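PDB 2NZC: iron-only hydrogenase system regulator from Thermotoga maritima, which is an ACT-like protein that probably takes part in regulating the iron-only hydrogenase system, its precise molecular role being unestablished. Local coordinates for residues Y8-V13 / I51-K56; E15-A20 / Q71-R76. One frame throughout, in Å; residues are numbered along the deposited sequence.

Contact 1: residues Y8-V13 / I51-K56; sequences YILTIV and IFLVLK
The carbonyl oxygen L10 O is gripped twice by the neighbouring strand: L53 N donates a hydrogen bond to L10 O at 2.8 Å, and the CA-H of F52 leans on the same oxygen, with F52 CA 3.4 Å from L10 O. Such doubling recurs along this antiparallel pair, in which strands 6-15 and 48-57 form the middle of the four-stranded sheet of a ferredoxin-like, ACT-type fold. Six backbone hydrogen bonds tie the segments, two in each of the hydrogen-bonded pairs Y8-L55, L10-L53 and I12-I51; the non-hydrogen-bonded pairs I9-V54 and T11-F52 lie between them.

The two faces of the sheet are both largely apolar but meet different partners. Y8, L10, I12, I51, L53 and L55 share one, where the Y8 side chain reaches N59 and I62 of helix 59-69, L10 reaches I62 and I12 reaches L69. L10 CD1 meets L55 CD1 at 3.7 Å, the two side chains crossing at a slant. I12 likewise meets L53: its CG1 stands anti to the carbonyl carbon (chi1 -56°), and CD1, carried onward by a nearly extended chi2, lies 3.8 Å from L53 CD1. The branched leucines and isoleucines suit this side because they can fill the layer between sheet and helices.

I9, T11, F52 and V54 occupy the other face, against which the second subunit packs, touching I9, F52 and V54; F52 stacks its ring on F52 of the second subunit, and I9 packs on that same F52 of the second subunit. Beta-branched I9, T11 and V54 fit the extended backbone. In T11, CG2 is anti to the carbonyl carbon and beside the backbone N, and this methyl touches the ring edge of F52, near its plane, with T11 CG2 3.9 Å from F52 CD1.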
ATOM      1  N   TYR D   8     -14.166   3.312   6.996  1.00 32.30           N
ATOM      2  CA  TYR D   8     -13.450   3.032   8.225  1.00 33.56           C
ATOM      3  C   TYR D   8     -12.045   2.682   7.878  1.00 34.08           C
ATOM      4  O   TYR D   8     -11.772   2.074   6.811  1.00 33.96           O
ATOM      5  CB  TYR D   8     -14.090   1.862   8.992  1.00 33.60           C
ATOM      6  CG  TYR D   8     -15.517   2.135   9.437  1.00 33.43           C
ATOM      7  CD1 TYR D   8     -15.792   2.698  10.684  1.00 34.91           C
ATOM      8  CD2 TYR D   8     -16.580   1.833   8.603  1.00 34.38           C
ATOM      9  CE1 TYR D   8     -17.117   2.966  11.073  1.00 34.45           C
ATOM     10  CE2 TYR D   8     -17.894   2.073   8.971  1.00 31.03           C
ATOM     11  CZ  TYR D   8     -18.154   2.639  10.208  1.00 33.62           C
ATOM     12  OH  TYR D   8     -19.451   2.872  10.556  1.00 33.24           O
ATOM     13  N   ILE D   9     -11.147   3.049   8.790  1.00 34.57           N
ATOM     14  CA  ILE D   9      -9.757   2.624   8.733  1.00 36.39           C
ATOM     15  C   ILE D   9      -9.485   1.589   9.854  1.00 36.63           C
ATOM     16  O   ILE D   9      -9.866   1.802  11.027  1.00 36.54           O
ATOM     17  CB  ILE D   9      -8.848   3.847   8.910  1.00 37.50           C
ATOM     18  CG1 ILE D   9      -9.001   4.787   7.716  1.00 37.53           C
ATOM     19  CG2 ILE D   9      -7.409   3.425   9.087  1.00 39.31           C
ATOM     20  CD1 ILE D   9      -9.026   6.239   8.120  1.00 38.68           C
ATOM     21  N   LEU D  10      -8.810   0.494   9.507  1.00 36.65           N
ATOM     22  CA  LEU D  10      -8.409  -0.501  10.500  1.00 37.33           C
ATOM     23  C   LEU D  10      -6.914  -0.716  10.443  1.00 37.22           C
ATOM     24  O   LEU D  10      -6.342  -0.922   9.363  1.00 36.80           O
ATOM     25  CB  LEU D  10      -9.099  -1.828  10.226  1.00 38.69           C
ATOM     26  CG  LEU D  10     -10.365  -2.029  11.039  1.00 40.80           C
ATOM     27  CD1 LEU D  10     -11.457  -1.375  10.260  1.00 44.53           C
ATOM     28  CD2 LEU D  10     -10.632  -3.513  11.186  1.00 42.54           C
ATOM     29  N   THR D  11      -6.283  -0.638  11.599  1.00 36.17           N
ATOM     30  CA  THR D  11      -4.898  -1.055  11.726  1.00 35.97           C
ATOM     31  C   THR D  11      -4.836  -2.268  12.634  1.00 35.67           C
ATOM     32  O   THR D  11      -5.343  -2.249  13.784  1.00 34.97           O
ATOM     33  CB  THR D  11      -4.053   0.035  12.315  1.00 36.28           C
ATOM     34  OG1 THR D  11      -4.577   0.335  13.611  1.00 39.65           O
ATOM     35  CG2 THR D  11      -4.165   1.275  11.470  1.00 36.37           C
ATOM     36  N   ILE D  12      -4.216  -3.318  12.114  1.00 33.70           N
ATOM     37  CA  ILE D  12      -4.064  -4.577  12.808  1.00 33.72           C
ATOM     38  C   ILE D  12      -2.570  -4.811  12.999  1.00 33.23           C
ATOM     39  O   ILE D  12      -1.795  -4.721  12.040  1.00 32.80           O
ATOM     40  CB  ILE D  12      -4.624  -5.729  11.947  1.00 33.97           C
ATOM     41  CG1 ILE D  12      -6.097  -5.462  11.576  1.00 34.73           C
ATOM     42  CG2 ILE D  12      -4.471  -7.066  12.648  1.00 34.31           C
ATOM     43  CD1 ILE D  12      -6.585  -6.296  10.454  1.00 33.43           C
ATOM     44  N   VAL D  13      -2.166  -5.120  14.221  1.00 32.52           N
ATOM     45  CA  VAL D  13      -0.798  -5.560  14.490  1.00 32.85           C
ATOM     46  C   VAL D  13      -0.845  -7.031  14.938  1.00 33.90           C
ATOM     47  O   VAL D  13      -1.448  -7.365  15.965  1.00 32.69           O
ATOM     48  CB  VAL D  13      -0.114  -4.660  15.548  1.00 32.80           C
ATOM     49  CG1 VAL D  13       1.258  -5.178  15.899  1.00 30.71           C
ATOM     50  CG2 VAL D  13      -0.025  -3.204  15.019  1.00 32.36           C
ATOM     51  N   ILE D  51      -1.004  -4.656   9.324  1.00 32.11           N
ATOM     52  CA  ILE D  51      -1.978  -4.679   8.207  1.00 33.66           C
ATOM     53  C   ILE D  51      -2.839  -3.427   8.332  1.00 34.82           C
ATOM     54  O   ILE D  51      -3.365  -3.132   9.435  1.00 34.88           O
ATOM     55  CB  ILE D  51      -2.927  -5.925   8.227  1.00 33.58           C
ATOM     56  CG1 ILE D  51      -2.147  -7.216   8.165  1.00 34.15           C
ATOM     57  CG2 ILE D  51      -3.890  -5.905   7.014  1.00 32.59           C
ATOM     58  CD1 ILE D  51      -2.937  -8.488   8.655  1.00 34.48           C
ATOM     59  N   PHE D  52      -2.946  -2.686   7.230  1.00 34.76           N
ATOM     60  CA  PHE D  52      -3.809  -1.533   7.143  1.00 35.26           C
ATOM     61  C   PHE D  52      -4.950  -1.917   6.234  1.00 34.81           C
ATOM     62  O   PHE D  52      -4.710  -2.498   5.162  1.00 34.62           O
ATOM     63  CB  PHE D  52      -3.106  -0.351   6.463  1.00 36.09           C
ATOM     64  CG  PHE D  52      -1.847   0.130   7.152  1.00 38.55           C
ATOM     65  CD1 PHE D  52      -1.919   0.900   8.300  1.00 41.56           C
ATOM     66  CD2 PHE D  52      -0.599  -0.093   6.579  1.00 37.79           C
ATOM     67  CE1 PHE D  52      -0.757   1.391   8.901  1.00 41.10           C
ATOM     68  CE2 PHE D  52       0.562   0.400   7.193  1.00 36.00           C
ATOM     69  CZ  PHE D  52       0.465   1.127   8.332  1.00 35.69           C
ATOM     70  N   LEU D  53      -6.177  -1.557   6.632  1.00 33.99           N
ATOM     71  CA  LEU D  53      -7.389  -1.789   5.816  1.00 32.88           C
ATOM     72  C   LEU D  53      -8.194  -0.499   5.709  1.00 32.37           C
ATOM     73  O   LEU D  53      -8.267   0.295   6.671  1.00 32.45           O
ATOM     74  CB  LEU D  53      -8.300  -2.854   6.491  1.00 32.85           C
ATOM     75  CG  LEU D  53      -7.702  -4.233   6.816  1.00 31.40           C
ATOM     76  CD1 LEU D  53      -8.731  -5.065   7.516  1.00 35.43           C
ATOM     77  CD2 LEU D  53      -7.360  -4.965   5.538  1.00 33.68           C
ATOM     78  N   VAL D  54      -8.767  -0.278   4.532  1.00 31.82           N
ATOM     79  CA  VAL D  54      -9.842   0.707   4.336  1.00 30.60           C
ATOM     80  C   VAL D  54     -11.087  -0.113   3.973  1.00 31.96           C
ATOM     81  O   VAL D  54     -11.021  -0.983   3.094  1.00 30.72           O
ATOM     82  CB  VAL D  54      -9.517   1.724   3.197  1.00 29.76           C
ATOM     83  CG1 VAL D  54     -10.701   2.746   3.059  1.00 30.92           C
ATOM     84  CG2 VAL D  54      -8.218   2.476   3.524  1.00 30.29           C
ATOM     85  N   LEU D  55     -12.204   0.138   4.664  1.00 32.10           N
ATOM     86  CA  LEU D  55     -13.448  -0.530   4.348  1.00 33.12           C
ATOM     87  C   LEU D  55     -14.453   0.537   4.075  1.00 33.08           C
ATOM     88  O   LEU D  55     -14.340   1.645   4.602  1.00 33.75           O
ATOM     89  CB  LEU D  55     -13.950  -1.363   5.533  1.00 34.18           C
ATOM     90  CG  LEU D  55     -13.167  -2.656   5.792  1.00 35.57           C
ATOM     91  CD1 LEU D  55     -12.081  -2.427   6.815  1.00 37.89           C
ATOM     92  CD2 LEU D  55     -14.141  -3.740   6.220  1.00 36.12           C
ATOM     93  N   LYS D  56     -15.426   0.228   3.231  1.00 32.99           N
ATOM     94  CA  LYS D  56     -16.633   1.036   3.186  1.00 32.24           C
ATOM     95  C   LYS D  56     -17.777   0.086   3.506  1.00 32.20           C
ATOM     96  O   LYS D  56     -18.093  -0.797   2.721  1.00 31.57           O
ATOM     97  CB  LYS D  56     -16.829   1.701   1.833  1.00 32.71           C
ATOM     98  CG  LYS D  56     -17.955   2.750   1.854  1.00 31.29           C
ATOM     99  CD  LYS D  56     -18.229   3.302   0.481  1.00 34.91           C
ATOM    100  CE  LYS D  56     -19.435   4.215   0.492  1.00 36.39           C
ATOM    101  NZ  LYS D  56     -20.049   4.236  -0.862  1.00 39.38           N
TER

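Contact 2: residues E15-A20 / Q71-R76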
ATOM      1  N   GLU D  15       1.213 -10.764  15.772  1.00 39.41           N
ATOM      2  CA  GLU D  15       2.440 -11.547  16.031  1.00 41.44           C
ATOM      3  C   GLU D  15       2.557 -12.601  14.923  1.00 42.65           C
ATOM      4  O   GLU D  15       1.626 -13.373  14.700  1.00 42.93           O
ATOM      5  CB  GLU D  15       2.418 -12.155  17.430  1.00 41.63           C
ATOM      6  CG  GLU D  15       1.961 -11.140  18.476  1.00 43.86           C
ATOM      7  CD  GLU D  15       2.168 -11.563  19.913  1.00 47.60           C
ATOM      8  OE1 GLU D  15       2.114 -12.779  20.239  1.00 47.76           O
ATOM      9  OE2 GLU D  15       2.377 -10.648  20.739  1.00 50.31           O
ATOM     10  N   ASP D  16       3.688 -12.605  14.212  1.00 44.52           N
ATOM     11  CA  ASP D  16       3.784 -13.240  12.884  1.00 45.95           C
ATOM     12  C   ASP D  16       4.012 -14.742  12.938  1.00 46.30           C
ATOM     13  O   ASP D  16       4.732 -15.299  12.093  1.00 46.81           O
ATOM     14  CB  ASP D  16       4.870 -12.567  12.014  1.00 46.34           C
ATOM     15  CG  ASP D  16       4.452 -12.411  10.523  1.00 49.15           C
ATOM     16  OD1 ASP D  16       3.230 -12.510  10.209  1.00 50.99           O
ATOM     17  OD2 ASP D  16       5.353 -12.157   9.670  1.00 48.64           O
ATOM     18  N   ARG D  17       3.409 -15.391  13.934  1.00 46.54           N
ATOM     19  CA  ARG D  17       3.392 -16.848  14.009  1.00 46.41           C
ATOM     20  C   ARG D  17       2.282 -17.431  13.113  1.00 46.05           C
ATOM     21  O   ARG D  17       1.442 -16.689  12.575  1.00 46.38           O
ATOM     22  CB  ARG D  17       3.272 -17.321  15.462  1.00 46.56           C
ATOM     23  CG  ARG D  17       1.969 -16.993  16.144  1.00 47.72           C
ATOM     24  CD  ARG D  17       2.026 -17.450  17.566  1.00 50.62           C
ATOM     25  NE  ARG D  17       0.785 -17.174  18.276  1.00 53.68           N
ATOM     26  CZ  ARG D  17       0.562 -16.079  18.995  1.00 55.28           C
ATOM     27  NH1 ARG D  17      -0.602 -15.919  19.609  1.00 56.33           N
ATOM     28  NH2 ARG D  17       1.501 -15.142  19.100  1.00 55.92           N
ATOM     29  N   GLU D  18       2.298 -18.752  12.945  1.00 45.24           N
ATOM     30  CA  GLU D  18       1.430 -19.429  11.980  1.00 44.60           C
ATOM     31  C   GLU D  18      -0.066 -19.237  12.255  1.00 43.89           C
ATOM     32  O   GLU D  18      -0.789 -18.707  11.394  1.00 43.68           O
ATOM     33  CB  GLU D  18       1.789 -20.921  11.849  1.00 44.68           C
ATOM     34  CG  GLU D  18       1.263 -21.819  12.973  1.00 45.93           C
ATOM     35  CD  GLU D  18       1.001 -23.257  12.502  1.00 48.10           C
ATOM     36  OE1 GLU D  18       1.677 -23.695  11.543  1.00 49.75           O
ATOM     37  OE2 GLU D  18       0.129 -23.957  13.097  1.00 48.40           O
ATOM     38  N   LYS D  19      -0.504 -19.642  13.454  1.00 42.76           N
ATOM     39  CA  LYS D  19      -1.908 -19.609  13.871  1.00 42.19           C
ATOM     40  C   LYS D  19      -2.522 -18.212  13.752  1.00 41.87           C
ATOM     41  O   LYS D  19      -3.552 -18.041  13.089  1.00 40.95           O
ATOM     42  CB  LYS D  19      -2.031 -20.101  15.309  1.00 42.23           C
ATOM     43  CG  LYS D  19      -3.439 -20.489  15.748  1.00 42.25           C
ATOM     44  CD  LYS D  19      -3.370 -21.224  17.083  1.00 42.59           C
ATOM     45  CE  LYS D  19      -4.708 -21.829  17.497  1.00 43.30           C
ATOM     46  NZ  LYS D  19      -5.703 -20.781  17.929  1.00 43.05           N
ATOM     47  N   ALA D  20      -1.885 -17.230  14.395  1.00 41.79           N
ATOM     48  CA  ALA D  20      -2.386 -15.856  14.407  1.00 41.98           C
ATOM     49  C   ALA D  20      -2.584 -15.337  12.990  1.00 42.43           C
ATOM     50  O   ALA D  20      -3.630 -14.796  12.663  1.00 42.30           O
ATOM     51  CB  ALA D  20      -1.463 -14.946  15.187  1.00 41.77           C
ATOM     52  N   GLN D  71     -10.766 -11.160  19.229  1.00 35.89           N
ATOM     53  CA  GLN D  71     -10.844 -12.467  19.871  1.00 35.82           C
ATOM     54  C   GLN D  71      -9.698 -13.375  19.399  1.00 35.07           C
ATOM     55  O   GLN D  71      -9.619 -14.521  19.809  1.00 34.42           O
ATOM     56  CB  GLN D  71     -12.210 -13.125  19.613  1.00 35.93           C
ATOM     57  CG  GLN D  71     -13.403 -12.407  20.272  1.00 37.18           C
ATOM     58  CD  GLN D  71     -14.683 -13.251  20.343  1.00 37.73           C
ATOM     59  OE1 GLN D  71     -15.799 -12.713  20.382  1.00 41.18           O
ATOM     60  NE2 GLN D  71     -14.528 -14.576  20.393  1.00 40.53           N
ATOM     61  N   ILE D  72      -8.818 -12.870  18.530  1.00 34.19           N
ATOM     62  CA  ILE D  72      -7.666 -13.659  18.070  1.00 33.81           C
ATOM     63  C   ILE D  72      -6.409 -13.359  18.886  1.00 33.93           C
ATOM     64  O   ILE D  72      -5.969 -12.209  18.948  1.00 33.82           O
ATOM     65  CB  ILE D  72      -7.356 -13.457  16.571  1.00 33.38           C
ATOM     66  CG1 ILE D  72      -8.560 -13.863  15.713  1.00 32.54           C
ATOM     67  CG2 ILE D  72      -6.122 -14.272  16.165  1.00 32.80           C
ATOM     68  CD1 ILE D  72      -8.438 -13.482  14.251  1.00 32.93           C
ATOM     69  N   SER D  73      -5.840 -14.405  19.485  1.00 33.25           N
ATOM     70  CA  SER D  73      -4.613 -14.313  20.279  1.00 33.33           C
ATOM     71  C   SER D  73      -3.438 -13.740  19.499  1.00 33.11           C
ATOM     72  O   SER D  73      -3.130 -14.189  18.391  1.00 33.40           O
ATOM     73  CB  SER D  73      -4.239 -15.689  20.859  1.00 33.65           C
ATOM     74  OG  SER D  73      -3.102 -15.615  21.706  1.00 33.95           O
ATOM     75  N   GLY D  74      -2.797 -12.732  20.080  1.00 33.12           N
ATOM     76  CA  GLY D  74      -1.644 -12.073  19.453  1.00 33.04           C
ATOM     77  C   GLY D  74      -2.008 -11.045  18.401  1.00 32.95           C
ATOM     78  O   GLY D  74      -1.198 -10.743  17.514  1.00 33.57           O
ATOM     79  N   VAL D  75      -3.224 -10.503  18.479  1.00 32.44           N
ATOM     80  CA  VAL D  75      -3.674  -9.510  17.509  1.00 32.17           C
ATOM     81  C   VAL D  75      -4.182  -8.284  18.238  1.00 32.18           C
ATOM     82  O   VAL D  75      -5.026  -8.393  19.128  1.00 31.87           O
ATOM     83  CB  VAL D  75      -4.806 -10.066  16.577  1.00 32.48           C
ATOM     84  CG1 VAL D  75      -5.416  -8.955  15.734  1.00 30.78           C
ATOM     85  CG2 VAL D  75      -4.272 -11.174  15.677  1.00 31.81           C
ATOM     86  N   ARG D  76      -3.664  -7.118  17.873  1.00 31.59           N
ATOM     87  CA  ARG D  76      -4.239  -5.865  18.354  1.00 32.32           C
ATOM     88  C   ARG D  76      -4.830  -5.116  17.205  1.00 32.36           C
ATOM     89  O   ARG D  76      -4.187  -4.984  16.149  1.00 31.94           O
ATOM     90  CB  ARG D  76      -3.195  -4.964  19.010  1.00 32.47           C
ATOM     91  CG  ARG D  76      -2.475  -5.554  20.195  1.00 35.77           C
ATOM     92  CD  ARG D  76      -1.791  -4.443  20.992  1.00 41.61           C
ATOM     93  NE  ARG D  76      -1.262  -3.389  20.118  1.00 46.49           N
ATOM     94  CZ  ARG D  76      -0.009  -3.332  19.670  1.00 48.59           C
ATOM     95  NH1 ARG D  76       0.360  -2.334  18.880  1.00 50.33           N
ATOM     96  NH2 ARG D  76       0.875  -4.264  20.005  1.00 48.70           N
TER
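E15 and R17 reach from one side of a loop junction towards the S73-G74 peptide of the other, and their side chains are turned to meet each other as well. R17 has CG between the backbone N and the carbonyl carbon (chi1 66°); from there the chain runs extended to NE and carries the guanidinium to the turn. That flat group works by its edge. R17 NH2 forms a salt bridge with E15 OE1 at 2.7 Å, the carboxylate oxygen lying in the guanidinium plane and using its anti lone pair. S73 CB also lies in that plane, at the edge, and S73 OG comes within 3.3 Å of R17 NH1.

E15 comes alongside the glycine. Its backbone N donates a nearly straight hydrogen bond to G74 O (3.0 Å from E15 N, 167° at the hydrogen). E15 CG lies 3.3 Å from G74 O, because CG stands beside the donating N. Residues I72 to V75 form a type II beta turn, the link through which the chain enters strand 75-81 next to strand 6-15 in this ACT-like fold. G74 has a positive phi of 81°, readily adopted by glycine, and its small bulk lets the acid and the arginine come in close.

Where helix 18-30 begins, directly after R17 at its N-cap position, A20 points its methyl at the turn: A20 CB lies 3.7 Å from S73 O. A small residue suits this buried spot, with V14 touching it from the adjoining strand. I72 turns to the same helix and packs on Q23 and L27. The ion pair lies within segment 15-20 and probably tempers both charges; across the contact the backbone bond E15 N to G74 O is joined by close approaches of neutral groups of S73 and G74, and no salt bridge spans the two segments.

Overall arrangement
The two contacts share strand 6-15 but meet different neighbours of it. Contact 1 pairs it with strand 48-57 in the buried middle of the sheet, whereas contact 2 lies at the surface, where the strand's end and the start of helix 18-30 meet the turn leading into strand 75-81, its other neighbour. Their centres are about 16 Å apart, yet they touch: I12 CG2 packs on V75 CG1 at 3.7 Å, and V13 and R76 join through their backbones. Contact 1 depends on repeated backbone bonds and aliphatic or aromatic side chains; contact 2 mixes a single backbone bond, a type II turn with glycine and a local ion pair.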